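Local coordinates for CdiA-CT toxin, Conserved domain protein (Yersinia pseudotuberculosis serotype O:3, PDB 4ZQU), which acts as the toxic C-terminal endonuclease domain of a contact-dependent growth inhibition system and is neutralised by its cognate immunity protein CdiI, at the interface of chains A and B. Numbering follows the deposited sequence. Chains: chain A, CdiA-CT toxin, Conserved domain protein; chain B, CdiI toxin.

Contact 1: the interface of chains A and B. Residues chain A 13-14, 16, 29; chain B 66-67, 82, 85.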
# COMPACT_ATOMS: atom_id res chain seq x y z
N VAL A 13 8.27 15.17 0.92
CA VAL A 13 8.67 14.30 2.03
C VAL A 13 7.54 13.37 2.44
O VAL A 13 6.36 13.73 2.33
CB VAL A 13 9.13 15.12 3.25
CG1 VAL A 13 10.43 15.84 2.94
CG2 VAL A 13 8.06 16.10 3.68
N GLY A 14 7.90 12.18 2.90
CA GLY A 14 6.92 11.19 3.32
C GLY A 14 6.39 10.36 2.17
O GLY A 14 5.49 9.54 2.36
N ARG A 16 8.20 8.23 0.25
CA ARG A 16 8.85 6.92 0.16
C ARG A 16 8.05 5.81 0.82
O ARG A 16 7.75 5.86 2.01
CB ARG A 16 10.25 6.97 0.78
CG ARG A 16 10.94 5.62 0.78
CD ARG A 16 11.49 5.28 -0.59
NE ARG A 16 12.86 5.76 -0.74
CZ ARG A 16 13.91 4.97 -0.93
NH1 ARG A 16 13.75 3.66 -1.01
NH2 ARG A 16 15.12 5.49 -1.05
N ARG A 29 1.45 11.41 -1.00
CA ARG A 29 0.38 11.12 -0.05
C ARG A 29 -0.79 12.09 -0.18
O ARG A 29 -1.87 11.83 0.37
CB ARG A 29 0.92 11.15 1.38
CG ARG A 29 2.18 10.33 1.58
CD ARG A 29 2.00 8.88 1.14
NE ARG A 29 3.25 8.15 1.29
CZ ARG A 29 3.42 7.10 2.10
NH1 ARG A 29 2.41 6.65 2.82
NH2 ARG A 29 4.60 6.51 2.17
N PRO B 66 2.19 13.87 5.62
CA PRO B 66 3.56 13.94 6.14
C PRO B 66 3.97 15.33 6.60
O PRO B 66 4.54 15.49 7.68
CB PRO B 66 4.42 13.51 4.94
CG PRO B 66 3.51 12.68 4.11
CD PRO B 66 2.15 13.27 4.27
N ALA B 67 3.66 16.33 5.78
CA ALA B 67 4.04 17.71 6.06
C ALA B 67 3.15 18.64 5.24
O ALA B 67 2.49 18.19 4.30
CB ALA B 67 5.52 17.93 5.73
N LEU B 82 5.29 13.78 10.43
CA LEU B 82 6.37 13.30 9.57
C LEU B 82 6.86 11.90 9.96
O LEU B 82 7.22 11.11 9.10
CB LEU B 82 7.54 14.28 9.59
CG LEU B 82 8.53 14.09 8.45
CD1 LEU B 82 7.89 14.50 7.12
CD2 LEU B 82 9.80 14.88 8.71
N TYR B 85 4.84 8.81 8.59
CA TYR B 85 5.10 8.50 7.19
C TYR B 85 6.55 8.10 6.90
O TYR B 85 6.84 7.58 5.82
CB TYR B 85 4.71 9.69 6.32
CG TYR B 85 3.22 9.82 6.09
CD1 TYR B 85 2.44 10.63 6.91
CD2 TYR B 85 2.60 9.14 5.06
CE1 TYR B 85 1.08 10.75 6.70
CE2 TYR B 85 1.24 9.25 4.84
CZ TYR B 85 0.48 10.06 5.67
OH TYR B 85 -0.87 10.17 5.45
O HOH W 1 8.36 8.24 3.57
O HOH W 2 -1.85 9.40 2.45
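This patch joins two loop segments of the toxin to the immunity protein, where a loop and the short helix 82-85 meet them. The packed part has two centres. The first is A:Val13. Its CG2 branch sits in the crowded position between the backbone N and the carbonyl carbon (chi1 -68° places CG1 beside the N). CG2 touches the methyl CB of B:Ala67 at 3.7 Å. The same CG2 meets the CD1 branch of B:Leu82 at 3.8 Å. The A:Val13 and B:Leu82 side chains cross at about a right angle. Next to this, the ring of B:Pro66 bridges both toxin segments. Its CB lies against the backbone of A:Val13 and A:Gly14, and its CG meets CG of A:Arg29 at 3.7 Å.

The second centre is A:Arg29 against B:Tyr85. The arginine chain bends at chi2 (-55°) and passes obliquely above the CE2-CD2 rim of the phenol ring, on the side that B:Pro66 covers. CG comes within 3.6 Å of CE2. The chain then drops, so that the guanidinium meets the ring edge with one face, its plane 86° from the ring plane. NH1 lies 3.4 Å from CD2 of B:Tyr85. The contact is thus ring edge to guanidinium face. B:Pro66 CG covers one face of the same ring, offset toward the rim, and probably helps to limit its rotation.

The looser side is polar and wet. Water 1 links the carbonyl O of A:Arg16 (2.9 Å) to the carbonyl O of B:Tyr85. Water 2 lies at longer range between the carbonyl O of A:Arg29 and the phenol OH of B:Tyr85, 3.3 Å from that OH. Direct polar bonds between the chains are absent from this patch. Its apolar packing and water bridges probably help to hold the toxin to its immunity protein.

Contact 2: the interface of chains A and B. Residues chain A 29, 72, 75-78, 82; chain B 24, 29-32, 90, 121.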
# COMPACT_ATOMS: atom_id res chain seq x y z
N ARG A 29 1.45 11.41 -1.00
CA ARG A 29 0.38 11.12 -0.05
C ARG A 29 -0.79 12.09 -0.18
O ARG A 29 -1.87 11.83 0.37
CB ARG A 29 0.92 11.15 1.38
CG ARG A 29 2.18 10.33 1.58
CD ARG A 29 2.00 8.88 1.14
NE ARG A 29 3.25 8.15 1.29
CZ ARG A 29 3.42 7.10 2.10
NH1 ARG A 29 2.41 6.65 2.82
NH2 ARG A 29 4.60 6.51 2.17
N SER A 72 -1.07 -4.43 0.49
CA SER A 72 -1.02 -4.16 1.92
C SER A 72 0.11 -4.95 2.56
O SER A 72 0.06 -6.18 2.63
CB SER A 72 -2.36 -4.50 2.59
OG SER A 72 -2.37 -4.11 3.95
N GLY A 75 2.59 -2.93 7.26
CA GLY A 75 1.69 -2.06 8.00
C GLY A 75 1.15 -0.89 7.18
O GLY A 75 0.61 0.06 7.74
N VAL A 76 1.29 -0.97 5.86
CA VAL A 76 0.81 0.10 4.97
C VAL A 76 -0.15 -0.44 3.92
O VAL A 76 0.09 -1.50 3.33
CB VAL A 76 1.99 0.81 4.27
CG1 VAL A 76 1.48 1.95 3.38
CG2 VAL A 76 2.99 1.32 5.28
N THR A 77 -1.24 0.30 3.67
CA THR A 77 -2.24 -0.11 2.70
C THR A 77 -2.41 0.92 1.58
O THR A 77 -2.61 2.11 1.84
CB THR A 77 -3.62 -0.35 3.37
OG1 THR A 77 -3.51 -1.40 4.34
CG2 THR A 77 -4.66 -0.73 2.33
N VAL A 78 -2.31 0.46 0.34
CA VAL A 78 -2.53 1.30 -0.84
C VAL A 78 -3.38 0.55 -1.86
O VAL A 78 -3.13 -0.62 -2.14
CB VAL A 78 -1.20 1.73 -1.51
CG1 VAL A 78 -1.47 2.63 -2.71
CG2 VAL A 78 -0.28 2.43 -0.51
N MET A 82 -6.79 5.21 -4.78
CA MET A 82 -5.99 6.30 -4.24
C MET A 82 -5.09 6.91 -5.31
O MET A 82 -4.71 8.08 -5.23
CB MET A 82 -5.13 5.81 -3.08
CG MET A 82 -5.88 5.04 -2.01
SD MET A 82 -4.76 4.12 -0.93
CE MET A 82 -5.91 3.31 0.17
N TYR B 24 -5.49 2.43 11.73
CA TYR B 24 -4.68 2.96 10.64
C TYR B 24 -5.00 4.43 10.45
O TYR B 24 -6.11 4.87 10.72
CB TYR B 24 -4.92 2.20 9.34
CG TYR B 24 -4.05 0.98 9.15
CD1 TYR B 24 -3.57 0.27 10.23
CD2 TYR B 24 -3.70 0.55 7.87
CE1 TYR B 24 -2.77 -0.85 10.06
CE2 TYR B 24 -2.90 -0.55 7.69
CZ TYR B 24 -2.44 -1.25 8.78
OH TYR B 24 -1.64 -2.36 8.60
N SER B 29 -3.25 7.01 1.24
CA SER B 29 -2.79 5.77 1.85
C SER B 29 -3.11 5.79 3.34
O SER B 29 -3.26 6.86 3.94
CB SER B 29 -1.29 5.56 1.64
OG SER B 29 -0.54 6.57 2.30
N ASN B 30 -3.23 4.62 3.95
CA ASN B 30 -3.42 4.52 5.39
C ASN B 30 -2.53 3.43 5.96
O ASN B 30 -2.32 2.39 5.33
CB ASN B 30 -4.89 4.25 5.73
CG ASN B 30 -5.41 2.98 5.09
OD1 ASN B 30 -5.46 1.93 5.72
ND2 ASN B 30 -5.81 3.07 3.83
N GLN B 31 -1.99 3.67 7.15
CA GLN B 31 -1.00 2.76 7.70
C GLN B 31 -1.05 2.67 9.22
O GLN B 31 -1.63 3.53 9.88
CB GLN B 31 0.40 3.19 7.27
CG GLN B 31 0.79 4.58 7.74
CD GLN B 31 2.10 5.04 7.13
OE1 GLN B 31 3.17 4.80 7.68
NE2 GLN B 31 2.01 5.70 5.98
N LEU B 32 -0.44 1.62 9.76
CA LEU B 32 -0.37 1.37 11.19
C LEU B 32 0.04 2.62 11.96
O LEU B 32 1.14 3.15 11.78
CB LEU B 32 0.60 0.23 11.49
CG LEU B 32 0.71 -0.22 12.95
CD1 LEU B 32 -0.62 -0.77 13.43
CD2 LEU B 32 1.82 -1.25 13.10
N THR B 90 8.32 3.47 9.90
CA THR B 90 7.23 2.63 9.42
C THR B 90 7.58 1.15 9.51
O THR B 90 6.83 0.37 10.10
CB THR B 90 6.88 2.97 7.96
OG1 THR B 90 6.38 4.32 7.90
CG2 THR B 90 5.83 2.02 7.43
N ASP B 121 -9.44 -4.57 5.06
CA ASP B 121 -9.26 -3.13 5.19
C ASP B 121 -10.57 -2.46 5.61
O ASP B 121 -11.63 -2.78 5.09
CB ASP B 121 -8.79 -2.52 3.87
CG ASP B 121 -7.63 -3.29 3.27
OD1 ASP B 121 -6.70 -3.66 4.02
OD2 ASP B 121 -7.65 -3.52 2.04
O HOH W 3 -1.41 -4.44 6.50
O HOH W 4 -1.85 9.40 2.45
O HOH W 5 -5.67 -2.26 5.81
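The phenol ring of B:Tyr24 carries its own chain's strand 30-32 on one face: the backbone N of B:Leu32 lies over the ring centre and the carbonyl carbon of B:Gln31 nearer the rim. B:Asn30 OD1 lies in plane at the ring edge. The tip of the ring meets the toxin, with OH 3.4 Å from CA of A:Gly75. The A:Arg29 guanidinium and B:Gln31 amide planes are 28° apart, the two side chains crossing at about a right angle. NH1 of A:Arg29 donates to B:Ser29 OG at 3.0 Å, a bent bond with OG tilted out of the guanidinium plane.

The core is beta-augmentation: toxin strand 76-79 pairs antiparallel with immunity strand 30-32. B:Leu32 N donates to A:Gly75 O at 2.8 Å, nearly straight (166° at H). A:Thr77 N donates to B:Asn30 O at 2.9 Å. The return bond from B:Asn30 N to A:Thr77 O is weak. On one side of this pairing, A:Val76 CG2 packs on B:Thr90 CG2 and B:Gln31 CB. B:Thr90 OG1 donates to B:Gln31 OE1 in the carbonyl plane and may help to orient that amide.

On the other side, A:Thr77 and B:Asp121 point tip to tip. A:Thr77 OG1, anti to its carbonyl carbon (chi1 -61°), hydrogen-bonds A:Ser72 OG at 3.0 Å. Water 5 joins the same OG1, at 2.8 Å, to the carboxylate OD1 of B:Asp121.

Contact 1 and contact 2 are adjoining parts of one toxin-immunity interface, their C-alpha centres about 12 Å apart. A:Arg29 belongs to both: its chain and guanidinium pack in contact 1, and its NH1 also bonds in contact 2. The water beside its carbonyl O also serves both patches. On the immunity side, helix 82-85 serves contact 1, and helix 87-105 supplies B:Thr90 to contact 2. Contact 2 gives directional strand pairing, and contact 1 packs toxin loops against a loop and short helix of CdiI. Together they probably fix the orientation of the toxin on CdiI. The patches alone do not show how the activity is blocked.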